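PDB 3FEF: alpha-galacturonidase from Bacillus subtilis, which hydrolyses alpha-1,4-linked di-galacturonate to galacturonate, as a family 4 glycoside hydrolase that depends on NAD(+) and manganese. Local coordinates for residues H170-F173 with G174-L178; R244-V247 with F248-A251; H217-L220 with L221-F224. All coordinates share one frame; numbering follows the deposited sequence.

Contact 1 of 3, residues H170-F173 with G174-L178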
loop_
_atom_site.group_PDB
_atom_site.type_symbol
_atom_site.label_atom_id
_atom_site.label_comp_id
_atom_site.label_asym_id
_atom_site.label_seq_id
_atom_site.Cartn_x
_atom_site.Cartn_y
_atom_site.Cartn_z
ATOM N N HIS A 170 -12.277 -27.402 8.680
ATOM C CA HIS A 170 -12.314 -27.859 10.061
ATOM C C HIS A 170 -10.928 -28.253 10.580
ATOM O O HIS A 170 -10.815 -28.728 11.694
ATOM C CB HIS A 170 -13.284 -29.025 10.233
ATOM C CG HIS A 170 -12.903 -30.239 9.443
ATOM N ND1 HIS A 170 -13.788 -30.902 8.617
ATOM C CD2 HIS A 170 -11.719 -30.885 9.321
ATOM C CE1 HIS A 170 -13.171 -31.917 8.039
ATOM N NE2 HIS A 170 -11.916 -31.932 8.452
ATOM N N GLU A 171 -9.876 -28.035 9.796
ATOM C CA GLU A 171 -8.552 -28.453 10.235
ATOM C C GLU A 171 -8.130 -27.786 11.546
ATOM O O GLU A 171 -7.575 -28.435 12.429
ATOM C CB GLU A 171 -7.506 -28.201 9.146
ATOM C CG GLU A 171 -7.502 -29.275 8.065
ATOM C CD GLU A 171 -7.526 -30.684 8.649
ATOM O OE1 GLU A 171 -6.505 -31.124 9.221
ATOM O OE2 GLU A 171 -8.573 -31.345 8.543
ATOM N N VAL A 172 -8.392 -26.489 11.681
ATOM C CA VAL A 172 -7.968 -25.795 12.876
ATOM C C VAL A 172 -8.642 -26.402 14.124
ATOM O O VAL A 172 -8.058 -26.409 15.200
ATOM C CB VAL A 172 -8.221 -24.289 12.780
ATOM C CG1 VAL A 172 -7.834 -23.609 14.080
ATOM C CG2 VAL A 172 -7.451 -23.673 11.591
ATOM N N PHE A 173 -9.855 -26.937 13.981
ATOM C CA PHE A 173 -10.526 -27.520 15.145
ATOM C C PHE A 173 -9.716 -28.666 15.726
ATOM O O PHE A 173 -9.660 -28.841 16.945
ATOM C CB PHE A 173 -11.960 -27.965 14.815
ATOM C CG PHE A 173 -12.806 -26.875 14.224
ATOM C CD1 PHE A 173 -12.549 -25.540 14.526
ATOM C CD2 PHE A 173 -13.853 -27.180 13.357
ATOM C CE1 PHE A 173 -13.307 -24.525 13.965
ATOM C CE2 PHE A 173 -14.622 -26.177 12.791
ATOM C CZ PHE A 173 -14.351 -24.841 13.093
ATOM N N GLY A 174 -9.078 -29.441 14.851
ATOM C CA GLY A 174 -8.285 -30.596 15.282
ATOM C C GLY A 174 -7.053 -30.194 16.070
ATOM O O GLY A 174 -6.593 -30.928 16.939
ATOM N N THR A 175 -6.504 -29.023 15.773
ATOM C CA THR A 175 -5.364 -28.545 16.528
ATOM C C THR A 175 -5.796 -27.981 17.870
ATOM O O THR A 175 -5.103 -28.135 18.871
ATOM C CB THR A 175 -4.544 -27.507 15.740
ATOM O OG1 THR A 175 -4.107 -28.126 14.521
ATOM C CG2 THR A 175 -3.319 -27.116 16.543
ATOM N N GLN A 176 -6.957 -27.340 17.890
ATOM C CA GLN A 176 -7.534 -26.923 19.142
ATOM C C GLN A 176 -7.808 -28.113 20.080
ATOM O O GLN A 176 -7.566 -28.022 21.276
ATOM C CB GLN A 176 -8.809 -26.144 18.884
ATOM C CG GLN A 176 -8.556 -24.692 18.562
ATOM C CD GLN A 176 -9.830 -23.980 18.210
ATOM O OE1 GLN A 176 -10.455 -24.293 17.199
ATOM N NE2 GLN A 176 -10.230 -23.015 19.039
ATOM N N LYS A 177 -8.280 -29.228 19.540
ATOM C CA LYS A 177 -8.554 -30.397 20.379
ATOM C C LYS A 177 -7.241 -30.974 20.901
ATOM O O LYS A 177 -7.163 -31.411 22.050
ATOM C CB LYS A 177 -9.316 -31.475 19.605
ATOM C CG LYS A 177 -10.703 -31.042 19.111
ATOM C CD LYS A 177 -11.410 -32.196 18.375
ATOM C CE LYS A 177 -12.728 -31.751 17.742
ATOM N NZ LYS A 177 -13.683 -31.242 18.763
ATOM N N LEU A 178 -6.210 -30.959 20.055
ATOM C CA LEU A 178 -4.883 -31.422 20.451
ATOM C C LEU A 178 -4.363 -30.592 21.615
ATOM O O LEU A 178 -3.858 -31.123 22.594
ATOM C CB LEU A 178 -3.905 -31.340 19.277
ATOM C CG LEU A 178 -2.423 -31.550 19.622
ATOM C CD1 LEU A 178 -2.206 -32.973 20.165
ATOM C CD2 LEU A 178 -1.534 -31.284 18.423
HETATM O O HOH W 1 -5.335 -29.800 12.648
#
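Val-172 and Phe-173 offer the carbonyls on which Gln-176 and Lys-177 build the first turns of helix 171-187. Gln-176 N binds Val-172 O at 3.1 Å and almost straight, 166° at the hydrogen. Lys-177 N reaches Phe-173 O at 3.0 Å, tilted 20° from the carbonyl plane. Weak bonds to residues three earlier, from Gly-174 N to Glu-171 O and from Thr-175 N to Val-172 O, accompany these, so Val-172 O receives two N-H groups. A water adds to the polar links, giving a hydrogen to Glu-171 O at 2.6 Å and pairing with Thr-175 OG1 at 2.8 Å; the threonine hydroxyl, standing beside its own backbone N, lies on the side where this water bridges, and a small polar residue suits that place.

This helix follows the last strand, 164-167, of the parallel Rossmann-type sheet, and its N-terminal end faces the metal site. His-170, probably the proton donor of the reaction, as in related enzymes, meets the Trp-18 ring, while Glu-171 OE1 is held by Gly-269 N and the side chain touches the metal ligand His-206.

Among side chains, Gln-176 runs alongside Phe-173, both pointing the same way. OE1 meets the ring edge in its plane, 3.6 Å from Phe-173 CD1, with the amide turned 40° from the ring; such an edge carries slightly positive hydrogens that suit an oxygen. The other end of the amide, NE2, donates to Ile-197 O, which helps to set the turn of the amide. Arg-194 makes a cation-pi contact with Phe-173.

Contact 2 of 3, residues R244-V247 with F248-A251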
loop_
_atom_site.group_PDB
_atom_site.type_symbol
_atom_site.label_atom_id
_atom_site.label_comp_id
_atom_site.label_asym_id
_atom_site.label_seq_id
_atom_site.Cartn_x
_atom_site.Cartn_y
_atom_site.Cartn_z
ATOM N N ARG A 244 -2.582 -45.413 13.509
ATOM C CA ARG A 244 -2.880 -46.383 12.447
ATOM C C ARG A 244 -4.368 -46.618 12.244
ATOM O O ARG A 244 -4.745 -47.280 11.297
ATOM C CB ARG A 244 -2.253 -47.749 12.718
ATOM C CG ARG A 244 -0.756 -47.776 12.812
ATOM C CD ARG A 244 -0.273 -49.178 13.174
ATOM N NE ARG A 244 1.080 -49.137 13.712
ATOM C CZ ARG A 244 2.172 -49.088 12.959
ATOM N NH1 ARG A 244 3.376 -49.036 13.522
ATOM N NH2 ARG A 244 2.059 -49.083 11.638
ATOM N N ASP A 245 -5.211 -46.111 13.131
ATOM C CA ASP A 245 -6.642 -46.385 13.020
ATOM C C ASP A 245 -7.189 -46.074 11.626
ATOM O O ASP A 245 -7.989 -46.832 11.096
ATOM C CB ASP A 245 -7.466 -45.632 14.086
ATOM C CG ASP A 245 -7.098 -46.021 15.515
ATOM O OD1 ASP A 245 -6.452 -47.078 15.713
ATOM O OD2 ASP A 245 -7.457 -45.257 16.446
ATOM N N SER A 246 -6.776 -44.958 11.036
ATOM C CA SER A 246 -7.245 -44.610 9.699
ATOM C C SER A 246 -6.271 -43.694 8.980
ATOM O O SER A 246 -5.334 -43.175 9.584
ATOM C CB SER A 246 -8.596 -43.925 9.776
ATOM O OG SER A 246 -8.417 -42.564 10.114
ATOM N N VAL A 247 -6.502 -43.494 7.687
ATOM C CA VAL A 247 -5.668 -42.591 6.898
ATOM C C VAL A 247 -5.754 -41.145 7.412
ATOM O O VAL A 247 -4.938 -40.302 7.053
ATOM C CB VAL A 247 -6.036 -42.643 5.400
ATOM C CG1 VAL A 247 -6.128 -44.077 4.939
ATOM C CG2 VAL A 247 -7.339 -41.920 5.131
ATOM N N PHE A 248 -6.722 -40.867 8.277
ATOM C CA PHE A 248 -6.912 -39.506 8.768
ATOM C C PHE A 248 -6.120 -39.186 10.028
ATOM O O PHE A 248 -6.010 -38.022 10.411
ATOM C CB PHE A 248 -8.393 -39.228 8.992
ATOM C CG PHE A 248 -9.197 -39.285 7.738
ATOM C CD1 PHE A 248 -9.037 -38.315 6.760
ATOM C CD2 PHE A 248 -10.101 -40.310 7.523
ATOM C CE1 PHE A 248 -9.768 -38.360 5.597
ATOM C CE2 PHE A 248 -10.850 -40.359 6.354
ATOM C CZ PHE A 248 -10.680 -39.393 5.387
ATOM N N CYS A 249 -5.551 -40.215 10.650
ATOM C CA CYS A 249 -4.940 -40.072 11.967
ATOM C C CYS A 249 -3.435 -39.871 11.934
ATOM O O CYS A 249 -2.782 -40.143 10.937
ATOM C CB CYS A 249 -5.233 -41.315 12.805
ATOM S SG CYS A 249 -6.968 -41.536 13.173
ATOM N N SER A 250 -2.874 -39.425 13.049
ATOM C CA SER A 250 -1.438 -39.218 13.092
ATOM C C SER A 250 -0.987 -39.143 14.530
ATOM O O SER A 250 -1.800 -39.190 15.436
ATOM C CB SER A 250 -1.067 -37.918 12.371
ATOM O OG SER A 250 -0.869 -36.852 13.298
ATOM N N ALA A 251 0.315 -39.041 14.735
ATOM C CA ALA A 251 0.841 -38.761 16.059
ATOM C C ALA A 251 1.496 -37.369 16.105
ATOM O O ALA A 251 2.331 -37.109 16.958
ATOM C CB ALA A 251 1.844 -39.850 16.477
HETATM O O HOH W 2 -2.512 -39.254 8.611
#
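Phe-248 lies against Ser-246 and Val-247 at the bend of a type I beta turn from Ser-246 to Cys-249. Its backbone N donates to Ser-246 OG at 3.0 Å, with 151° at the hydrogen, making an ST turn. The serine hydroxyl is placed for this by standing between its own backbone N and carbonyl carbon (chi1 80°), and a short polar side chain suits a position from which it must fold back onto the main chain. The same OG comes 3.5 Å from Phe-248 CB and lies near the plane of the ring at its edge. Over one face sits Val-247 CG2, 3.9 Å from the ring centroid and 8° off the normal: a CH-pi contact between neighbours, in which a branched valine brings one methyl onto the ring centre.

At Cys-249 the turn closes, N donating to Ser-246 O at 3.2 Å, although the place of that oxygen is less sure. SG comes within 4.2 Å of Asp-245 CB, and a water gives hydrogens to both Val-247 O and Cys-249 O. Ser-250 turns away, and its OG bonds to His-252 N.

The Phe-248 side chain lies about 7 Å from that of His-170, beside a sulfate ion probably from the crystallisation liquor. The piece belongs to the loop between helices 220-231 and 253-262, with Phe-248 on Arg-271 and Ser-250 on Asp-270 of helix 270-273.

Contact 3 of 3, residues H217-L220 with L221-F224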
loop_
_atom_site.group_PDB
_atom_site.type_symbol
_atom_site.label_atom_id
_atom_site.label_comp_id
_atom_site.label_asym_id
_atom_site.label_seq_id
_atom_site.Cartn_x
_atom_site.Cartn_y
_atom_site.Cartn_z
ATOM N N HIS A 217 -6.304 -17.824 31.477
ATOM C CA HIS A 217 -5.157 -16.967 31.745
ATOM C C HIS A 217 -3.803 -17.584 31.332
ATOM O O HIS A 217 -2.775 -16.944 31.441
ATOM C CB HIS A 217 -5.139 -16.601 33.224
ATOM C CG HIS A 217 -5.042 -17.786 34.131
ATOM N ND1 HIS A 217 -6.121 -18.604 34.408
ATOM C CD2 HIS A 217 -3.996 -18.293 34.828
ATOM C CE1 HIS A 217 -5.739 -19.568 35.230
ATOM N NE2 HIS A 217 -4.455 -19.402 35.498
ATOM N N ILE A 218 -3.810 -18.814 30.839
ATOM C CA ILE A 218 -2.568 -19.528 30.594
ATOM C C ILE A 218 -2.093 -19.424 29.139
ATOM O O ILE A 218 -2.861 -19.638 28.208
ATOM C CB ILE A 218 -2.721 -21.020 30.980
ATOM C CG1 ILE A 218 -2.981 -21.160 32.482
ATOM C CG2 ILE A 218 -1.494 -21.806 30.574
ATOM C CD1 ILE A 218 -3.933 -22.312 32.837
ATOM N N ASP A 219 -0.822 -19.091 28.957
ATOM C CA ASP A 219 -0.217 -19.066 27.633
ATOM C C ASP A 219 0.114 -20.488 27.184
ATOM O O ASP A 219 0.847 -21.192 27.864
ATOM C CB ASP A 219 1.060 -18.241 27.675
ATOM C CG ASP A 219 1.638 -18.000 26.301
ATOM O OD1 ASP A 219 1.265 -18.724 25.346
ATOM O OD2 ASP A 219 2.494 -17.103 26.183
ATOM N N LEU A 220 -0.420 -20.912 26.043
ATOM C CA LEU A 220 -0.224 -22.289 25.615
ATOM C C LEU A 220 1.059 -22.491 24.830
ATOM O O LEU A 220 1.486 -23.630 24.645
ATOM C CB LEU A 220 -1.429 -22.826 24.819
ATOM C CG LEU A 220 -2.766 -22.780 25.572
ATOM C CD1 LEU A 220 -3.891 -23.422 24.764
ATOM C CD2 LEU A 220 -2.643 -23.445 26.911
ATOM N N LEU A 221 1.685 -21.412 24.360
ATOM C CA LEU A 221 2.839 -21.610 23.474
ATOM C C LEU A 221 4.060 -22.225 24.145
ATOM O O LEU A 221 4.683 -23.114 23.567
ATOM C CB LEU A 221 3.219 -20.357 22.654
ATOM C CG LEU A 221 2.740 -20.669 21.229
ATOM C CD1 LEU A 221 1.309 -20.159 20.989
ATOM C CD2 LEU A 221 3.705 -20.176 20.163
ATOM N N PRO A 222 4.407 -21.751 25.358
ATOM C CA PRO A 222 5.496 -22.351 26.135
ATOM C C PRO A 222 5.216 -23.805 26.480
ATOM O O PRO A 222 6.127 -24.617 26.498
ATOM C CB PRO A 222 5.526 -21.494 27.412
ATOM C CG PRO A 222 5.048 -20.149 26.938
ATOM C CD PRO A 222 3.955 -20.478 25.944
ATOM N N ILE A 223 3.954 -24.121 26.747
ATOM C CA ILE A 223 3.547 -25.485 27.049
ATOM C C ILE A 223 3.654 -26.392 25.836
ATOM O O ILE A 223 4.065 -27.541 25.950
ATOM C CB ILE A 223 2.096 -25.537 27.571
ATOM C CG1 ILE A 223 2.002 -24.805 28.911
ATOM C CG2 ILE A 223 1.640 -26.970 27.728
ATOM C CD1 ILE A 223 0.612 -24.869 29.534
ATOM N N PHE A 224 3.296 -25.882 24.658
ATOM C CA PHE A 224 3.430 -26.695 23.463
ATOM C C PHE A 224 4.918 -26.940 23.183
ATOM O O PHE A 224 5.287 -27.966 22.649
ATOM C CB PHE A 224 2.763 -26.023 22.271
ATOM C CG PHE A 224 2.739 -26.869 21.042
ATOM C CD1 PHE A 224 3.834 -26.920 20.194
ATOM C CD2 PHE A 224 1.613 -27.611 20.724
ATOM C CE1 PHE A 224 3.790 -27.692 19.028
ATOM C CE2 PHE A 224 1.564 -28.387 19.595
ATOM C CZ PHE A 224 2.655 -28.424 18.728
#
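Asp-219, at the N-cap of helix 220-231, binds Leu-221 N and packs on Pro-222. Its CG lies anti to the backbone N (chi1 -172°), swinging the carboxylate forward until OD1 accepts from Leu-221 N at 2.9 Å, with 163° at the hydrogen. The N-H comes from above the carboxylate plane, 40° out of it. Aspartate suits an N-cap because its short side chain can reach an amide that has no carbonyl one turn earlier in the helix. The proline ring crosses this side chain at about a right angle, with Pro-222 CD 3.3 Å from Asp-219 OD1; proline fits the first turn, where its lack of an N-H costs no helical bond.

The densely packed part is apolar. Ile-223 CD1 meets Ile-218 CG2 at 3.9 Å, crossing obliquely and so linking the helix's first turn with the short strand 218-219, while Leu-220 CD2 approaches the same Ile-223 CD1 more loosely, at 4.4 Å. Beyond them, Leu-220 and Ile-223 press on Val-183, Met-182 and Leu-187 of helix 171-187, and Phe-224 meets Phe-259 edge-to-face. Bulky aliphatic and aromatic residues suit this buried side. In the backbone, Phe-224 N binds Leu-220 O at 2.9 Å, the first full turn of the helix.

Asp-219 and Pro-222 form the less buried side, where Arg-370 of the second subunit packs on the aspartate and also binds His-217 O. Replacing Asp-219 by alanine is likely to leave Leu-221 N without its capping acceptor and Arg-370 of the second subunit without the carboxylate beside it. The chemistry thus divides by side: a carboxylate, whose negative charge probably interacts favourably with the helix dipole, ends the strand, while hydrocarbon side chains hold the helix against helix 171-187 and strand 207-215.

From the N terminus, contact 1 comes first, starting helix 171-187 shortly after the last strand of the Rossmann-type sheet. Contact 3 follows, where strand 218-219 passes into helix 220-231, and contact 2 comes last, in the loop leading to helix 253-262. Each joins adjoining residues, so the three stand in series: none nests in or crosses another, and only contact 2 closes a tight turn. Contacts 1 and 3 have nearest atoms about 4 Å apart without touching; helix 171-187, which contact 1 opens, packs farther along against residues of contact 3. Contact 2, about 7 Å from contact 1 at nearest atoms, lies toward the active-site end, whereas contact 3 borders a second subunit.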